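Side-chain contacts in PTS-dependent dihydroxyacetone kinase, ADP-binding subunit DhaL (Lactococcus lactis subsp. lactis, PDB 3CR3), which binds ADP and magnesium, takes up a phosphoryl group from DhaM to form ATP, and passes it to dihydroxyacetone held on DhaK: residues T7-W10 against L11-N15; K17-E20 against N21-Y24. One frame throughout, in Å; residues are numbered along the deposited sequence.

Contact 1: T7-W10 against L11-N15; sequences TIEW and LGKFN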
loop_
_atom_site.group_PDB
_atom_site.type_symbol
_atom_site.label_atom_id
_atom_site.label_comp_id
_atom_site.label_asym_id
_atom_site.label_seq_id
_atom_site.Cartn_x
_atom_site.Cartn_y
_atom_site.Cartn_z
ATOM N N THR A 7 14.201 -30.093 -29.836
ATOM C CA THR A 7 13.938 -29.095 -28.801
ATOM C C THR A 7 13.804 -27.714 -29.429
ATOM O O THR A 7 12.846 -26.994 -29.147
ATOM C CB THR A 7 14.993 -29.096 -27.669
ATOM O OG1 THR A 7 15.034 -30.388 -27.061
ATOM C CG2 THR A 7 14.631 -28.076 -26.590
ATOM N N ILE A 8 14.744 -27.354 -30.301
ATOM C CA ILE A 8 14.653 -26.079 -31.006
ATOM C C ILE A 8 13.415 -26.028 -31.917
ATOM O O ILE A 8 12.746 -24.990 -32.013
ATOM C CB ILE A 8 15.957 -25.735 -31.755
ATOM C CG1 ILE A 8 17.020 -25.276 -30.743
ATOM C CG2 ILE A 8 15.711 -24.642 -32.795
ATOM C CD1 ILE A 8 18.446 -25.263 -31.274
ATOM N N GLU A 9 13.114 -27.148 -32.567
ATOM C CA GLU A 9 11.888 -27.278 -33.343
ATOM C C GLU A 9 10.661 -27.027 -32.456
ATOM O O GLU A 9 9.762 -26.285 -32.841
ATOM C CB GLU A 9 11.792 -28.666 -33.986
ATOM C CG GLU A 9 10.556 -28.858 -34.891
ATOM C CD GLU A 9 10.363 -30.295 -35.365
ATOM O OE1 GLU A 9 11.127 -31.194 -34.927
ATOM O OE2 GLU A 9 9.440 -30.527 -36.184
ATOM N N TRP A 10 10.649 -27.646 -31.271
ATOM C CA TRP A 10 9.489 -27.612 -30.366
ATOM C C TRP A 10 9.211 -26.185 -29.918
ATOM O O TRP A 10 8.086 -25.687 -30.042
ATOM C CB TRP A 10 9.678 -28.604 -29.179
ATOM C CG TRP A 10 8.819 -28.332 -27.953
ATOM C CD1 TRP A 10 7.503 -27.935 -27.935
ATOM C CD2 TRP A 10 9.219 -28.449 -26.573
ATOM N NE1 TRP A 10 7.071 -27.785 -26.635
ATOM C CE2 TRP A 10 8.099 -28.089 -25.780
ATOM C CE3 TRP A 10 10.415 -28.806 -25.932
ATOM C CZ2 TRP A 10 8.138 -28.087 -24.384
ATOM C CZ3 TRP A 10 10.457 -28.797 -24.535
ATOM C CH2 TRP A 10 9.323 -28.444 -23.777
ATOM N N LEU A 11 10.254 -25.515 -29.453
ATOM C CA LEU A 11 10.139 -24.151 -28.966
ATOM C C LEU A 11 9.735 -23.165 -30.074
ATOM O O LEU A 11 9.035 -22.191 -29.808
ATOM C CB LEU A 11 11.432 -23.711 -28.257
ATOM C CG LEU A 11 11.668 -24.415 -26.918
ATOM C CD1 LEU A 11 13.133 -24.354 -26.487
ATOM C CD2 LEU A 11 10.755 -23.852 -25.834
ATOM N N GLY A 12 10.164 -23.438 -31.303
ATOM C CA GLY A 12 9.776 -22.630 -32.458
ATOM C C GLY A 12 8.285 -22.742 -32.725
ATOM O O GLY A 12 7.619 -21.731 -32.928
ATOM N N LYS A 13 7.772 -23.976 -32.722
ATOM C CA LYS A 13 6.338 -24.230 -32.875
ATOM C C LYS A 13 5.522 -23.633 -31.741
ATOM O O LYS A 13 4.434 -23.129 -31.975
ATOM C CB LYS A 13 6.045 -25.726 -32.983
ATOM C CG LYS A 13 6.434 -26.338 -34.324
ATOM C CD LYS A 13 6.023 -27.800 -34.371
ATOM C CE LYS A 13 6.307 -28.396 -35.744
ATOM N NZ LYS A 13 5.509 -27.724 -36.811
ATOM N N PHE A 14 6.045 -23.714 -30.513
ATOM C CA PHE A 14 5.439 -23.067 -29.346
ATOM C C PHE A 14 5.388 -21.540 -29.517
ATOM O O PHE A 14 4.330 -20.934 -29.362
ATOM C CB PHE A 14 6.168 -23.463 -28.054
ATOM C CG PHE A 14 5.665 -22.747 -26.826
ATOM C CD1 PHE A 14 4.324 -22.851 -26.429
ATOM C CD2 PHE A 14 6.523 -21.977 -26.061
ATOM C CE1 PHE A 14 3.861 -22.187 -25.297
ATOM C CE2 PHE A 14 6.074 -21.317 -24.910
ATOM C CZ PHE A 14 4.752 -21.411 -24.533
ATOM N N ASN A 15 6.521 -20.922 -29.853
ATOM C CA ASN A 15 6.535 -19.492 -30.184
ATOM C C ASN A 15 5.477 -19.128 -31.229
ATOM O O ASN A 15 4.818 -18.100 -31.097
ATOM C CB ASN A 15 7.919 -19.053 -30.663
ATOM C CG ASN A 15 7.989 -17.566 -30.992
ATOM O OD1 ASN A 15 7.578 -16.717 -30.205
ATOM N ND2 ASN A 15 8.527 -17.250 -32.166
#
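Thr7 and Leu11 sit one turn apart on helix 4-20 with their side chains alongside each other and pointing the same way, and the methyl CG2 of Thr7 comes within 4.0 Å of CD1 of Leu11. Because CG2 lies anti to the backbone N of Thr7 (chi1 -59° for OG1), the hydroxyl is left beside that N, directed back up the chain to the carbonyl of Thr3, which it hydrogen-bonds.

Four successive i to i+4 backbone bonds carry the polar part: Leu11 N to Thr7 O at 3.0 Å, Gly12 N to Ile8 O, Lys13 N to Glu9 O, and Phe14 N to Trp10 O at 2.9 Å. The last acceptor also has the side chain of Phe14 beginning against it, with CB of Phe14 3.5 Å from Trp10 O.

Glu9 and Lys13 also run side by side, but their charges do not meet: OE2 of Glu9 lies 3.8 Å from CE of Lys13, while NZ of Lys13, turned off by the bend at its last torsion, stays 4.9 Å from that oxygen. Any attraction is therefore probably modest.

The buried residues face three helices. Trp10 donates NE1 to Leu183 O of helix 175-191 and also touches Phe64; Leu11 meets Val67 of helix 60-74, and Phe14 packs on Met41 and Met45 of helix 37-54 as well as on Leu183.

Contact 2: K17-E20 against N21-Y24; sequences KIQE and NKAY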
loop_
_atom_site.group_PDB
_atom_site.type_symbol
_atom_site.label_atom_id
_atom_site.label_comp_id
_atom_site.label_asym_id
_atom_site.label_seq_id
_atom_site.Cartn_x
_atom_site.Cartn_y
_atom_site.Cartn_z
ATOM N N LYS A 17 2.552 -20.780 -31.934
ATOM C CA LYS A 17 1.240 -20.835 -31.277
ATOM C C LYS A 17 1.003 -19.613 -30.401
ATOM O O LYS A 17 -0.118 -19.108 -30.320
ATOM C CB LYS A 17 1.136 -22.087 -30.415
ATOM C CG LYS A 17 0.995 -23.378 -31.190
ATOM C CD LYS A 17 -0.417 -23.546 -31.718
ATOM C CE LYS A 17 -0.634 -24.925 -32.283
ATOM N NZ LYS A 17 -2.092 -25.160 -32.556
ATOM N N ILE A 18 2.063 -19.159 -29.737
ATOM C CA ILE A 18 2.008 -18.008 -28.836
ATOM C C ILE A 18 1.735 -16.712 -29.609
ATOM O O ILE A 18 0.836 -15.953 -29.247
ATOM C CB ILE A 18 3.308 -17.874 -27.990
ATOM C CG1 ILE A 18 3.365 -18.948 -26.887
ATOM C CG2 ILE A 18 3.442 -16.478 -27.409
ATOM C CD1 ILE A 18 2.229 -18.894 -25.878
ATOM N N GLN A 19 2.509 -16.472 -30.666
ATOM C CA GLN A 19 2.310 -15.296 -31.536
ATOM C C GLN A 19 0.942 -15.305 -32.209
ATOM O O GLN A 19 0.285 -14.272 -32.283
ATOM C CB GLN A 19 3.403 -15.220 -32.614
ATOM C CG GLN A 19 4.831 -15.201 -32.074
ATOM C CD GLN A 19 5.108 -14.039 -31.149
ATOM O OE1 GLN A 19 4.466 -13.000 -31.233
ATOM N NE2 GLN A 19 6.084 -14.208 -30.267
ATOM N N GLU A 20 0.520 -16.472 -32.694
ATOM C CA GLU A 20 -0.780 -16.616 -33.345
ATOM C C GLU A 20 -1.936 -16.278 -32.409
ATOM O O GLU A 20 -2.871 -15.572 -32.794
ATOM C CB GLU A 20 -0.958 -18.031 -33.913
ATOM C CG GLU A 20 -0.140 -18.316 -35.197
ATOM C CD GLU A 20 -0.319 -19.741 -35.730
ATOM O OE1 GLU A 20 -0.902 -20.594 -35.014
ATOM O OE2 GLU A 20 0.130 -20.007 -36.868
ATOM N N ASN A 21 -1.858 -16.784 -31.180
ATOM C CA ASN A 21 -2.942 -16.657 -30.215
ATOM C C ASN A 21 -2.748 -15.617 -29.124
ATOM O O ASN A 21 -3.408 -15.702 -28.086
ATOM C CB ASN A 21 -3.199 -18.019 -29.565
ATOM C CG ASN A 21 -3.575 -19.066 -30.563
ATOM O OD1 ASN A 21 -4.673 -19.040 -31.100
ATOM N ND2 ASN A 21 -2.664 -20.010 -30.824
ATOM N N LYS A 22 -1.878 -14.631 -29.353
ATOM C CA LYS A 22 -1.551 -13.643 -28.309
ATOM C C LYS A 22 -2.707 -12.758 -27.849
ATOM O O LYS A 22 -2.867 -12.529 -26.648
ATOM C CB LYS A 22 -0.303 -12.812 -28.651
ATOM C CG LYS A 22 -0.417 -11.860 -29.840
ATOM C CD LYS A 22 0.912 -11.139 -30.056
ATOM C CE LYS A 22 0.792 -10.001 -31.066
ATOM N NZ LYS A 22 2.147 -9.451 -31.417
ATOM N N ALA A 23 -3.510 -12.262 -28.786
ATOM C CA ALA A 23 -4.702 -11.487 -28.433
ATOM C C ALA A 23 -5.635 -12.347 -27.583
ATOM O O ALA A 23 -6.182 -11.870 -26.605
ATOM C CB ALA A 23 -5.426 -10.983 -29.689
ATOM N N TYR A 24 -5.805 -13.614 -27.960
ATOM C CA TYR A 24 -6.704 -14.517 -27.223
ATOM C C TYR A 24 -6.242 -14.745 -25.774
ATOM O O TYR A 24 -7.043 -14.667 -24.840
ATOM C CB TYR A 24 -6.914 -15.841 -27.974
ATOM C CG TYR A 24 -7.839 -16.813 -27.259
ATOM C CD1 TYR A 24 -9.181 -16.503 -27.060
ATOM C CD2 TYR A 24 -7.367 -18.026 -26.775
ATOM C CE1 TYR A 24 -10.043 -17.388 -26.397
ATOM C CE2 TYR A 24 -8.222 -18.927 -26.106
ATOM C CZ TYR A 24 -9.555 -18.591 -25.915
ATOM O OH TYR A 24 -10.400 -19.460 -25.271
HETATM O O HOH W 1 -3.581 -12.794 -31.859
#
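Asn21 and Lys17 are joined through a single acceptor, the carbonyl oxygen of Lys17, which takes two bonds from the same residue. Asn21 ND2 gives the shorter, 2.7 Å to Lys17 O, arriving in the carbonyl plane on a lone pair, although that oxygen stands 23° out of the amide plane of Asn21. Asn21 N supplies the other, 3.0 Å to Lys17 O, from a position tilted off the carbonyl plane. With CG beside the backbone N (chi1 -60°), the amide folds back over the last turn, and the ND2 bond limits its turning.

Lys22 follows, its CG 3.5 Å from Gln19 O, and its extended chain crosses that of Gln19 at a slant. A water bridges the break, donating to Glu20 O at 3.0 Å and accepting from Ala23 N at 3.1 Å.

Farther out, Lys17 NZ forms a salt bridge with Glu185, while Gln19 NE2 is held by Asn15 OD1 and Ala42 O. Asn21 also touches Tyr182.

Asn21 leaves helical geometry where helix 4-20 ends and stands just before helix 22-28. This is a helix-to-helix junction with a side-chain amide bonded back to the preceding turn, leading toward the magnesium-binding aspartates, Asp29, Asp34 and Asp36.

How the contacts relate
The two contacts come in series along the chain, contact 1 closing at Asn15 before contact 2 opens at Lys17, and their centres are 14 Å apart. Both use helix 4-20: residues 7-15 form regular turns within it, whereas 17-24 span its end and the start of helix 22-28. Helices 37-54 and 175-191 flank both, so the same neighbours are met at successive levels of this all-helical subunit. Along the helix, the chain thus passes from interhelical packing at contact 1 to a more exposed junction, after which it continues to the magnesium-binding aspartates and the ADP-binding residues at the start of helix 37-54.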